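Local coordinates for NAD-dependent protein deacylase 2 (Archaeoglobus fulgidus, PDB 4TWJ) that removes acyl groups from protein lysines at the expense of NAD+, deacetylating among others the chromatin protein Alba and thereby repressing transcription, at residues 102-107 with 114-119; 161-164 with 168-171; 89-94 with 244-249; 9-14 with 212-217. All coordinates share one frame; numbering follows the deposited sequence.

Contact 1 (102-107 with 114-119); sequences IDMLHQ and VLELHG. With ACT (acetate ion), chain E.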
loop_
_atom_site.group_PDB
_atom_site.type_symbol
_atom_site.label_atom_id
_atom_site.label_comp_id
_atom_site.label_asym_id
_atom_site.label_seq_id
_atom_site.Cartn_x
_atom_site.Cartn_y
_atom_site.Cartn_z
ATOM N N ILE A 102 -4.657 -1.510 -2.842
ATOM C CA ILE A 102 -5.639 -0.999 -3.801
ATOM C C ILE A 102 -6.997 -0.710 -3.158
ATOM O O ILE A 102 -7.962 -0.401 -3.860
ATOM C CB ILE A 102 -5.833 -1.987 -4.975
ATOM C CG1 ILE A 102 -6.343 -3.349 -4.484
ATOM C CG2 ILE A 102 -4.524 -2.152 -5.734
ATOM C CD1 ILE A 102 -6.928 -4.212 -5.583
ATOM N N ASP A 103 -7.040 -0.777 -1.828
ATOM C CA ASP A 103 -8.286 -0.723 -1.055
ATOM C C ASP A 103 -8.665 0.675 -0.563
ATOM O O ASP A 103 -9.729 0.848 0.033
ATOM C CB ASP A 103 -8.190 -1.675 0.149
ATOM C CG ASP A 103 -6.947 -1.432 1.001
ATOM O OD1 ASP A 103 -6.384 -2.414 1.515
ATOM O OD2 ASP A 103 -6.519 -0.271 1.147
ATOM N N MET A 104 -7.786 1.656 -0.784
ATOM C CA MET A 104 -8.031 3.059 -0.420
ATOM C C MET A 104 -8.262 3.304 1.078
ATOM O O MET A 104 -8.830 4.328 1.457
ATOM C CB MET A 104 -9.206 3.628 -1.228
ATOM C CG MET A 104 -9.059 3.457 -2.730
ATOM S SD MET A 104 -10.502 4.058 -3.623
ATOM C CE MET A 104 -10.268 5.824 -3.484
ATOM N N LEU A 105 -7.804 2.385 1.926
ATOM C CA LEU A 105 -7.998 2.517 3.373
ATOM C C LEU A 105 -7.221 3.684 3.971
ATOM O O LEU A 105 -7.656 4.272 4.965
ATOM C CB LEU A 105 -7.629 1.222 4.099
ATOM C CG LEU A 105 -8.590 0.047 3.896
ATOM C CD1 LEU A 105 -8.038 -1.210 4.542
ATOM C CD2 LEU A 105 -9.964 0.372 4.458
ATOM N N HIS A 106 -6.077 4.022 3.381
ATOM C CA HIS A 106 -5.317 5.185 3.841
ATOM C C HIS A 106 -6.147 6.461 3.699
ATOM O O HIS A 106 -6.266 7.236 4.652
ATOM C CB HIS A 106 -3.992 5.326 3.085
ATOM C CG HIS A 106 -2.954 4.325 3.493
ATOM N ND1 HIS A 106 -2.470 4.239 4.780
ATOM C CD2 HIS A 106 -2.291 3.384 2.779
ATOM C CE1 HIS A 106 -1.563 3.280 4.845
ATOM N NE2 HIS A 106 -1.435 2.745 3.644
ATOM N N GLN A 107 -6.731 6.658 2.518
ATOM C CA GLN A 107 -7.542 7.847 2.238
ATOM C C GLN A 107 -8.784 7.895 3.122
ATOM O O GLN A 107 -9.170 8.965 3.592
ATOM C CB GLN A 107 -7.969 7.903 0.767
ATOM C CG GLN A 107 -6.832 8.058 -0.228
ATOM C CD GLN A 107 -6.351 6.725 -0.755
ATOM O OE1 GLN A 107 -6.063 5.816 0.018
ATOM N NE2 GLN A 107 -6.283 6.593 -2.075
ATOM N N VAL A 114 -1.270 10.343 -0.607
ATOM C CA VAL A 114 -1.157 8.894 -0.798
ATOM C C VAL A 114 -0.781 8.576 -2.244
ATOM O O VAL A 114 -1.484 8.969 -3.179
ATOM C CB VAL A 114 -2.477 8.171 -0.442
ATOM C CG1 VAL A 114 -2.353 6.668 -0.662
ATOM C CG2 VAL A 114 -2.877 8.468 0.998
ATOM N N LEU A 115 0.336 7.873 -2.417
ATOM C CA LEU A 115 0.799 7.445 -3.732
ATOM C C LEU A 115 0.461 5.968 -3.938
ATOM O O LEU A 115 1.071 5.083 -3.328
ATOM C CB LEU A 115 2.305 7.689 -3.872
ATOM C CG LEU A 115 2.723 9.161 -3.791
ATOM C CD1 LEU A 115 4.237 9.294 -3.709
ATOM C CD2 LEU A 115 2.180 9.944 -4.979
ATOM N N GLU A 116 -0.531 5.719 -4.790
ATOM C CA GLU A 116 -1.030 4.369 -5.047
ATOM C C GLU A 116 -0.241 3.719 -6.179
ATOM O O GLU A 116 -0.577 3.859 -7.361
ATOM C CB GLU A 116 -2.530 4.406 -5.365
ATOM C CG GLU A 116 -3.379 4.820 -4.173
ATOM C CD GLU A 116 -4.855 4.915 -4.499
ATOM O OE1 GLU A 116 -5.662 4.347 -3.737
ATOM O OE2 GLU A 116 -5.202 5.561 -5.509
ATOM N N LEU A 117 0.821 3.014 -5.802
ATOM C CA LEU A 117 1.718 2.383 -6.764
ATOM C C LEU A 117 1.007 1.415 -7.692
ATOM O O LEU A 117 1.383 1.285 -8.853
ATOM C CB LEU A 117 2.827 1.623 -6.038
ATOM C CG LEU A 117 3.809 2.457 -5.217
ATOM C CD1 LEU A 117 4.787 1.520 -4.522
ATOM C CD2 LEU A 117 4.542 3.475 -6.074
ATOM N N HIS A 118 -0.007 0.732 -7.174
ATOM C CA HIS A 118 -0.704 -0.292 -7.942
ATOM C C HIS A 118 -2.139 0.094 -8.270
ATOM O O HIS A 118 -2.963 -0.774 -8.580
ATOM C CB HIS A 118 -0.651 -1.612 -7.186
ATOM C CG HIS A 118 0.742 -2.104 -6.956
ATOM N ND1 HIS A 118 1.115 -2.787 -5.820
ATOM C CD2 HIS A 118 1.858 -2.000 -7.717
ATOM C CE1 HIS A 118 2.399 -3.093 -5.896
ATOM N NE2 HIS A 118 2.873 -2.626 -7.037
ATOM N N GLY A 119 -2.420 1.394 -8.235
ATOM C CA GLY A 119 -3.754 1.907 -8.526
ATOM C C GLY A 119 -4.764 1.546 -7.459
ATOM O O GLY A 119 -4.417 1.372 -6.289
HETATM C C ACT E . -4.559 -4.773 -1.187
HETATM O O ACT E . -5.371 -3.880 -0.873
HETATM O OXT ACT E . -3.972 -4.767 -2.289
HETATM C CH3 ACT E . -4.282 -5.881 -0.215
HETATM O O HOH W 1 -5.245 2.160 -2.043
#
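Q107 and E116 join across the beta-alpha-beta unit of the sirtuin Rossmann-type domain in which strand 94-99 leads through the short helix 105-108 to strand 114-116, and their bond is the main polar link between 102-107 and 114-119. Q107 NE2 donates to E116 OE1 at 2.9 Å and 161°. The acceptor lies in the plane of the amide, whereas the donor stands above the carboxylate, whose plane is turned 77° from that of the amide. A bend at chi2 of Q107 (94°) swings its amide toward the strand, and E116 stretches out to meet it from the opposite direction. A water donates a second bond to the same OE1 and accepts one from the backbone N of M104, at the N-cap position just before the helix, so two bonds grip one carboxylate oxygen. In the preceding turn, D103 OD2 takes the backbone N-H of L105 in an Asx turn.

Apolar contacts flank this polar core. V114 presents both methyls: CG2 lies 3.9 Å from H106 CB, and CG1 rests against the amide end of Q107. The ring of H106 itself bonds through NE2 to T22.

At the far end the chain belongs to the active site. I102 and D103 bind NAD+, and H118 is the predicted proton acceptor, its ND1 held by the carbonyl of Q100. The backbone N of I102 donates to an acetate ion, probably from the crystallisation liquor. I102 CG2 packs against two neighbouring backbone oxygens, 3.5 Å from H118 O and 3.6 Å from G119 O.

Contact 2 (161-164 with 168-171); sequences RVVL and PLPQ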
loop_
_atom_site.group_PDB
_atom_site.type_symbol
_atom_site.label_atom_id
_atom_site.label_comp_id
_atom_site.label_asym_id
_atom_site.label_seq_id
_atom_site.Cartn_x
_atom_site.Cartn_y
_atom_site.Cartn_z
ATOM N N ARG A 161 -8.764 -0.222 -12.556
ATOM C CA ARG A 161 -7.504 0.493 -12.770
ATOM C C ARG A 161 -6.505 0.160 -11.661
ATOM O O ARG A 161 -6.011 1.030 -10.935
ATOM C CB ARG A 161 -7.747 1.996 -12.910
ATOM C CG ARG A 161 -8.464 2.324 -14.201
ATOM C CD ARG A 161 -8.535 3.812 -14.474
ATOM N NE ARG A 161 -9.418 4.073 -15.608
ATOM C CZ ARG A 161 -9.877 5.273 -15.957
ATOM N NH1 ARG A 161 -9.534 6.361 -15.268
ATOM N NH2 ARG A 161 -10.682 5.389 -17.006
ATOM N N VAL A 162 -6.236 -1.134 -11.560
ATOM C CA VAL A 162 -5.276 -1.704 -10.639
ATOM C C VAL A 162 -4.151 -2.252 -11.497
ATOM O O VAL A 162 -4.396 -2.785 -12.580
ATOM C CB VAL A 162 -5.921 -2.844 -9.826
ATOM C CG1 VAL A 162 -4.874 -3.706 -9.127
ATOM C CG2 VAL A 162 -6.910 -2.273 -8.821
ATOM N N VAL A 163 -2.921 -2.112 -11.019
ATOM C CA VAL A 163 -1.779 -2.723 -11.678
ATOM C C VAL A 163 -1.765 -4.200 -11.303
ATOM O O VAL A 163 -1.537 -4.543 -10.144
ATOM C CB VAL A 163 -0.455 -2.069 -11.238
ATOM C CG1 VAL A 163 0.727 -2.738 -11.928
ATOM C CG2 VAL A 163 -0.474 -0.577 -11.543
ATOM N N LEU A 164 -2.028 -5.069 -12.276
ATOM C CA LEU A 164 -1.916 -6.504 -12.062
ATOM C C LEU A 164 -0.475 -6.922 -12.293
ATOM O O LEU A 164 0.294 -6.194 -12.920
ATOM C CB LEU A 164 -2.825 -7.269 -13.026
ATOM C CG LEU A 164 -4.313 -6.948 -12.905
ATOM C CD1 LEU A 164 -5.103 -7.738 -13.939
ATOM C CD2 LEU A 164 -4.812 -7.237 -11.502
ATOM N N PRO A 168 3.092 -2.593 -16.215
ATOM C CA PRO A 168 3.916 -1.511 -15.687
ATOM C C PRO A 168 3.110 -0.619 -14.749
ATOM O O PRO A 168 1.877 -0.602 -14.809
ATOM C CB PRO A 168 4.322 -0.743 -16.947
ATOM C CG PRO A 168 3.183 -0.946 -17.877
ATOM C CD PRO A 168 2.672 -2.336 -17.605
ATOM N N LEU A 169 3.798 0.112 -13.881
ATOM C CA LEU A 169 3.120 0.974 -12.919
ATOM C C LEU A 169 2.824 2.324 -13.553
ATOM O O LEU A 169 3.488 2.709 -14.518
ATOM C CB LEU A 169 3.975 1.175 -11.667
ATOM C CG LEU A 169 3.912 0.052 -10.631
ATOM C CD1 LEU A 169 4.412 -1.273 -11.181
ATOM C CD2 LEU A 169 4.702 0.460 -9.397
ATOM N N PRO A 170 1.835 3.053 -13.007
ATOM C CA PRO A 170 1.576 4.404 -13.503
ATOM C C PRO A 170 2.817 5.281 -13.336
ATOM O O PRO A 170 3.397 5.340 -12.248
ATOM C CB PRO A 170 0.410 4.894 -12.634
ATOM C CG PRO A 170 0.384 3.994 -11.450
ATOM C CD PRO A 170 0.915 2.678 -11.922
ATOM N N GLN A 171 3.220 5.939 -14.418
ATOM C CA GLN A 171 4.524 6.596 -14.487
ATOM C C GLN A 171 4.652 7.810 -13.575
ATOM O O GLN A 171 5.679 7.984 -12.915
ATOM C CB GLN A 171 4.835 6.998 -15.927
ATOM C CG GLN A 171 5.049 5.805 -16.838
ATOM C CD GLN A 171 5.281 6.192 -18.282
ATOM O OE1 GLN A 171 5.286 7.373 -18.637
ATOM N NE2 GLN A 171 5.482 5.193 -19.126
#
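V163 faces the loop leading into helix 171-182 with both its methyl groups. At R161, near the end of strand 158-162, the chain turns a corner, and a salt bridge to D125 ties that corner back to the small antiparallel sheet. V162 follows as the last residue of the strand, its side chain directed to neighbours other than 168-171.

V163 then carries the contact. Its CB points toward the loop, and with CG1 anti to the backbone N (chi1 179°), the two methyls fork over the opposite backbone. CG2 packs on the ring of P170, 3.6 Å from CD, the ring carbon bonded to the proline nitrogen; here the two side chains meet at a slant. CG1 touches L169 at the end of one branch, 4.0 Å from CD1, and this pair crosses at about a right angle. The same methyl lies 3.8 Å from the carbonyl oxygen of P168, and CG2 is 4.0 Å from that oxygen, so the valine spans three successive residues. The contact is wholly apolar on the valine side, while the polar backbone of V163 is used in other directions, bonding to H118. Beyond P170, at the N-cap position, helix 171-182 begins.

The bound peptide gives the site its meaning: V162 and L169 pack on its modified side chain, and V163 O shares a hydrogen bond with it. These three residues thus form part of the wall of the sirtuin acyl-lysine channel, beside the predicted catalytic histidine H118.

Contact 3 (89-94 with 244-249); sequences ERMGIV and EEVKRL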
loop_
_atom_site.group_PDB
_atom_site.type_symbol
_atom_site.label_atom_id
_atom_site.label_comp_id
_atom_site.label_asym_id
_atom_site.label_seq_id
_atom_site.Cartn_x
_atom_site.Cartn_y
_atom_site.Cartn_z
ATOM N N GLU A 89 0.717 12.351 9.539
ATOM C CA GLU A 89 0.623 13.341 8.463
ATOM C C GLU A 89 0.008 14.642 8.987
ATOM O O GLU A 89 0.505 15.733 8.702
ATOM C CB GLU A 89 -0.187 12.790 7.284
ATOM C CG GLU A 89 -0.245 13.718 6.077
ATOM C CD GLU A 89 -0.950 13.104 4.879
ATOM O OE1 GLU A 89 -1.561 12.025 5.009
ATOM O OE2 GLU A 89 -0.899 13.712 3.790
ATOM N N ARG A 90 -1.061 14.513 9.765
ATOM C CA ARG A 90 -1.713 15.661 10.401
ATOM C C ARG A 90 -0.728 16.459 11.261
ATOM O O ARG A 90 -0.795 17.690 11.313
ATOM C CB ARG A 90 -2.897 15.180 11.248
ATOM C CG ARG A 90 -3.849 16.271 11.706
ATOM C CD ARG A 90 -5.100 15.678 12.340
ATOM N NE ARG A 90 -5.913 14.936 11.367
ATOM C CZ ARG A 90 -6.082 13.610 11.327
ATOM N NH1 ARG A 90 -6.849 13.085 10.377
ATOM N NH2 ARG A 90 -5.509 12.799 12.212
ATOM N N MET A 91 0.192 15.751 11.914
ATOM C CA MET A 91 1.215 16.370 12.761
ATOM C C MET A 91 2.344 17.040 11.971
ATOM O O MET A 91 3.194 17.706 12.561
ATOM C CB MET A 91 1.818 15.324 13.707
ATOM C CG MET A 91 0.863 14.830 14.776
ATOM S SD MET A 91 1.448 13.329 15.578
ATOM C CE MET A 91 2.889 13.942 16.440
ATOM N N GLY A 92 2.363 16.849 10.652
ATOM C CA GLY A 92 3.389 17.430 9.788
ATOM C C GLY A 92 4.668 16.611 9.695
ATOM O O GLY A 92 5.674 17.086 9.165
ATOM N N ILE A 93 4.635 15.383 10.207
ATOM C CA ILE A 93 5.816 14.523 10.216
ATOM C C ILE A 93 5.883 13.693 8.942
ATOM O O ILE A 93 6.877 13.738 8.219
ATOM C CB ILE A 93 5.828 13.604 11.454
ATOM C CG1 ILE A 93 5.911 14.467 12.718
ATOM C CG2 ILE A 93 6.991 12.616 11.386
ATOM C CD1 ILE A 93 5.739 13.710 14.009
ATOM N N VAL A 94 4.826 12.935 8.677
ATOM C CA VAL A 94 4.765 12.107 7.474
ATOM C C VAL A 94 4.310 12.962 6.296
ATOM O O VAL A 94 3.222 13.534 6.316
ATOM C CB VAL A 94 3.845 10.883 7.683
ATOM C CG1 VAL A 94 3.508 10.197 6.363
ATOM C CG2 VAL A 94 4.507 9.903 8.643
ATOM N N GLU A 244 2.070 7.874 19.989
ATOM C CA GLU A 244 2.018 8.377 21.365
ATOM C C GLU A 244 3.407 8.796 21.857
ATOM O O GLU A 244 3.550 9.839 22.498
ATOM C CB GLU A 244 1.390 7.342 22.308
ATOM C CG GLU A 244 -0.088 7.071 22.042
ATOM C CD GLU A 244 -0.957 8.319 22.099
ATOM O OE1 GLU A 244 -1.381 8.698 23.213
ATOM O OE2 GLU A 244 -1.228 8.918 21.032
ATOM N N GLU A 245 4.427 8.005 21.531
ATOM C CA GLU A 245 5.803 8.322 21.918
ATOM C C GLU A 245 6.317 9.570 21.198
ATOM O O GLU A 245 6.982 10.412 21.804
ATOM C CB GLU A 245 6.723 7.130 21.643
ATOM C CG GLU A 245 8.160 7.295 22.114
ATOM C CD GLU A 245 8.320 7.318 23.627
ATOM O OE1 GLU A 245 7.349 7.036 24.363
ATOM O OE2 GLU A 245 9.442 7.613 24.085
ATOM N N VAL A 246 6.004 9.690 19.913
ATOM C CA VAL A 246 6.367 10.884 19.148
ATOM C C VAL A 246 5.736 12.128 19.780
ATOM O O VAL A 246 6.398 13.151 19.932
ATOM C CB VAL A 246 5.933 10.769 17.671
ATOM C CG1 VAL A 246 6.146 12.083 16.933
ATOM C CG2 VAL A 246 6.692 9.647 16.972
ATOM N N LYS A 247 4.460 12.038 20.151
ATOM C CA LYS A 247 3.783 13.160 20.803
ATOM C C LYS A 247 4.465 13.528 22.121
ATOM O O LYS A 247 4.641 14.709 22.416
ATOM C CB LYS A 247 2.296 12.861 21.023
ATOM C CG LYS A 247 1.476 12.911 19.744
ATOM C CD LYS A 247 0.058 12.409 19.968
ATOM C CE LYS A 247 -0.748 12.385 18.678
ATOM N NZ LYS A 247 -1.238 13.731 18.288
ATOM N N ARG A 248 4.872 12.525 22.893
ATOM C CA ARG A 248 5.590 12.779 24.146
ATOM C C ARG A 248 6.913 13.509 23.912
ATOM O O ARG A 248 7.247 14.451 24.634
ATOM C CB ARG A 248 5.842 11.477 24.911
ATOM C CG ARG A 248 4.589 10.833 25.477
ATOM C CD ARG A 248 4.924 9.632 26.345
ATOM N NE ARG A 248 3.741 8.809 26.607
ATOM C CZ ARG A 248 3.403 7.700 25.944
ATOM N NH1 ARG A 248 4.157 7.223 24.956
ATOM N NH2 ARG A 248 2.294 7.049 26.281
ATOM N N LEU A 249 7.658 13.083 22.896
ATOM C CA LEU A 249 8.931 13.724 22.562
ATOM C C LEU A 249 8.741 15.180 22.150
ATOM O O LEU A 249 9.620 16.012 22.383
ATOM C CB LEU A 249 9.641 12.957 21.440
ATOM C CG LEU A 249 10.122 11.556 21.815
ATOM C CD1 LEU A 249 10.507 10.781 20.563
ATOM C CD2 LEU A 249 11.286 11.608 22.794
#
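M91 reaches from the end of helix 80-90 to the C-terminal helix 235-249, and its side chain can be followed outward atom by atom. CB points toward the other helix, and beyond CG the chain continues nearly straight to the sulfur. SD passes obliquely over the far part of K247, 3.9 Å from CE and 3.8 Å from NZ. A bend at chi3 (67°) then turns the terminal methyl across both partners: CE is 3.7 Å from K247 CG and 3.8 Å from V246 CG1. The methionine thus touches the lysine at CG and again near its end, where the ammonium group goes on to a salt bridge with E87, one helical turn before M91.

V246 receives a second residue on the same methyl. I93 meets it tip to tip, its CD1 3.4 Å from V246 CG1, a tight carbon pair in an otherwise ordinary apolar contact. Between the two contact residues of the first segment lies G92, which at positive phi (85°) closes the helix; its backbone N bonds to E89 O, 2.9 Å away. M91 and I93, one on each side of G92, both point CB toward helix 235-249.

Away from the annotated sites, this is helix-end packing on a neighbouring helix in the Rossmann-type domain, and the helix terminus itself is a Schellman motif leading into strand 94-99.

Contact 4 (9-14 with 212-217); sequences AEILAK and KMIIVN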
loop_
_atom_site.group_PDB
_atom_site.type_symbol
_atom_site.label_atom_id
_atom_site.label_comp_id
_atom_site.label_asym_id
_atom_site.label_seq_id
_atom_site.Cartn_x
_atom_site.Cartn_y
_atom_site.Cartn_z
ATOM N N ALA A 9 10.224 6.241 17.201
ATOM C CA ALA A 9 9.615 7.520 17.564
ATOM C C ALA A 9 10.632 8.662 17.543
ATOM O O ALA A 9 10.336 9.755 17.050
ATOM C CB ALA A 9 8.961 7.423 18.935
ATOM N N GLU A 10 11.825 8.405 18.078
ATOM C CA GLU A 10 12.911 9.386 18.056
ATOM C C GLU A 10 13.271 9.781 16.625
ATOM O O GLU A 10 13.407 10.969 16.316
ATOM C CB GLU A 10 14.154 8.853 18.781
ATOM C CG GLU A 10 14.065 8.922 20.298
ATOM C CD GLU A 10 15.276 8.325 21.001
ATOM O OE1 GLU A 10 16.379 8.309 20.407
ATOM O OE2 GLU A 10 15.125 7.880 22.161
ATOM N N ILE A 11 13.408 8.788 15.752
ATOM C CA ILE A 11 13.710 9.045 14.343
ATOM C C ILE A 11 12.631 9.926 13.711
ATOM O O ILE A 11 12.943 10.915 13.051
ATOM C CB ILE A 11 13.873 7.731 13.543
ATOM C CG1 ILE A 11 15.201 7.060 13.915
ATOM C CG2 ILE A 11 13.827 7.990 12.038
ATOM C CD1 ILE A 11 15.311 5.611 13.492
ATOM N N LEU A 12 11.370 9.567 13.922
ATOM C CA LEU A 12 10.259 10.300 13.318
ATOM C C LEU A 12 10.125 11.714 13.882
ATOM O O LEU A 12 9.859 12.657 13.140
ATOM C CB LEU A 12 8.950 9.526 13.489
ATOM C CG LEU A 12 8.851 8.233 12.676
ATOM C CD1 LEU A 12 7.648 7.418 13.128
ATOM C CD2 LEU A 12 8.772 8.531 11.183
ATOM N N ALA A 13 10.324 11.860 15.188
ATOM C CA ALA A 13 10.226 13.171 15.837
ATOM C C ALA A 13 11.296 14.155 15.348
ATOM O O ALA A 13 11.045 15.360 15.273
ATOM C CB ALA A 13 10.295 13.017 17.349
ATOM N N LYS A 14 12.475 13.638 15.010
ATOM C CA LYS A 14 13.595 14.459 14.531
ATOM C C LYS A 14 13.602 14.694 13.017
ATOM O O LYS A 14 14.349 15.541 12.529
ATOM C CB LYS A 14 14.925 13.805 14.912
ATOM C CG LYS A 14 15.193 13.731 16.406
ATOM C CD LYS A 14 16.545 13.093 16.694
ATOM C CE LYS A 14 16.528 11.588 16.461
ATOM N NZ LYS A 14 17.889 10.992 16.535
ATOM N N LYS A 212 16.980 7.241 7.524
ATOM C CA LYS A 212 16.882 6.287 8.622
ATOM C C LYS A 212 15.736 5.338 8.306
ATOM O O LYS A 212 14.636 5.779 7.957
ATOM C CB LYS A 212 16.628 7.008 9.940
ATOM C CG LYS A 212 17.709 8.011 10.325
ATOM C CD LYS A 212 19.085 7.381 10.448
ATOM C CE LYS A 212 19.139 6.337 11.549
ATOM N NZ LYS A 212 20.541 5.960 11.883
ATOM N N MET A 213 16.002 4.041 8.427
ATOM C CA MET A 213 15.101 3.010 7.925
ATOM C C MET A 213 14.426 2.259 9.067
ATOM O O MET A 213 15.099 1.694 9.931
ATOM C CB MET A 213 15.883 2.024 7.055
ATOM C CG MET A 213 16.632 2.645 5.886
ATOM S SD MET A 213 15.596 3.478 4.663
ATOM C CE MET A 213 14.548 2.126 4.141
ATOM N N ILE A 214 13.092 2.246 9.050
ATOM C CA ILE A 214 12.283 1.567 10.063
ATOM C C ILE A 214 11.394 0.532 9.375
ATOM O O ILE A 214 10.828 0.810 8.320
ATOM C CB ILE A 214 11.373 2.564 10.821
ATOM C CG1 ILE A 214 12.204 3.666 11.491
ATOM C CG2 ILE A 214 10.521 1.841 11.859
ATOM C CD1 ILE A 214 11.410 4.908 11.820
ATOM N N ILE A 215 11.274 -0.660 9.960
ATOM C CA ILE A 215 10.341 -1.663 9.441
ATOM C C ILE A 215 9.464 -2.206 10.566
ATOM O O ILE A 215 9.950 -2.484 11.663
ATOM C CB ILE A 215 11.069 -2.794 8.665
ATOM C CG1 ILE A 215 10.066 -3.730 7.989
ATOM C CG2 ILE A 215 12.029 -3.573 9.560
ATOM C CD1 ILE A 215 10.679 -4.521 6.854
ATOM N N VAL A 216 8.167 -2.317 10.281
ATOM C CA VAL A 216 7.186 -2.872 11.202
ATOM C C VAL A 216 6.424 -3.969 10.462
ATOM O O VAL A 216 5.743 -3.694 9.475
ATOM C CB VAL A 216 6.189 -1.797 11.683
ATOM C CG1 VAL A 216 5.151 -2.401 12.624
ATOM C CG2 VAL A 216 6.924 -0.648 12.357
ATOM N N ASN A 217 6.551 -5.204 10.943
ATOM C CA ASN A 217 5.936 -6.362 10.303
ATOM C C ASN A 217 5.587 -7.421 11.331
ATOM O O ASN A 217 6.197 -7.476 12.395
ATOM C CB ASN A 217 6.896 -6.988 9.287
ATOM C CG ASN A 217 6.734 -6.434 7.884
ATOM O OD1 ASN A 217 5.625 -6.150 7.434
ATOM N ND2 ASN A 217 7.847 -6.325 7.164
#
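I11 and I214 reach toward each other tip to tip, one from helix 9-14 and the other from strand 212-217. I214 CD1 rests against the CG2 side of I11, 3.9 Å from CG2 and 4.1 Å from CB, on the side away from CG1. I11 in turn extends its longer branch past that tip, placing its own CD1 4.2 Å from I214 CG1. The two isoleucines therefore overlap at their ends, each terminal methyl lying against the inner carbons of the other.

K212 approaches differently, its side chain crossing that of I11 at about a right angle. Its CB is the part that touches, 3.6 Å from I11 CG2 and 4.0 Å from I11 CD1. Bends at chi2 and chi3 (-59° and -63°) then carry the rest of the lysine away from the helix. L12 completes the group more loosely, its CG 4.3 Å from I214 CD1.

Alternation along the strand puts K212 and I214 toward the helix, while the CB of M213 points away. The short segments run 132° apart in direction, their axes 9.6 Å from each other. Helix 2-14 thus covers one face of the parallel sheet of the Rossmann-type domain, whose strand 212-217 ends at N217 of the NAD+ site. I11 also touches strands 186-190 and 229-232, and helix 235-249 packs on A9, L12 and A13.

From the N terminus, helix 2-14 supplies the first half of contact 4, which waits almost two hundred residues for strand 212-217. Contact 3 opens next, at the end of helix 80-90, and closes last, on the C-terminal helix; contacts 3 and 4 therefore cross along the chain, and they also touch in space, where A9 and L12 meet E245, V246 and I93. Within both long loops lie contacts 1 and 2, short closures that follow one another in series. These two adjoin through H118 and V163 beside the acyl-lysine channel. Contact 3 ties helix 80-90 to the C-terminal helix, and contact 4 lays the N-terminal helix on the parallel sheet, both across the chain's centre from contact 2.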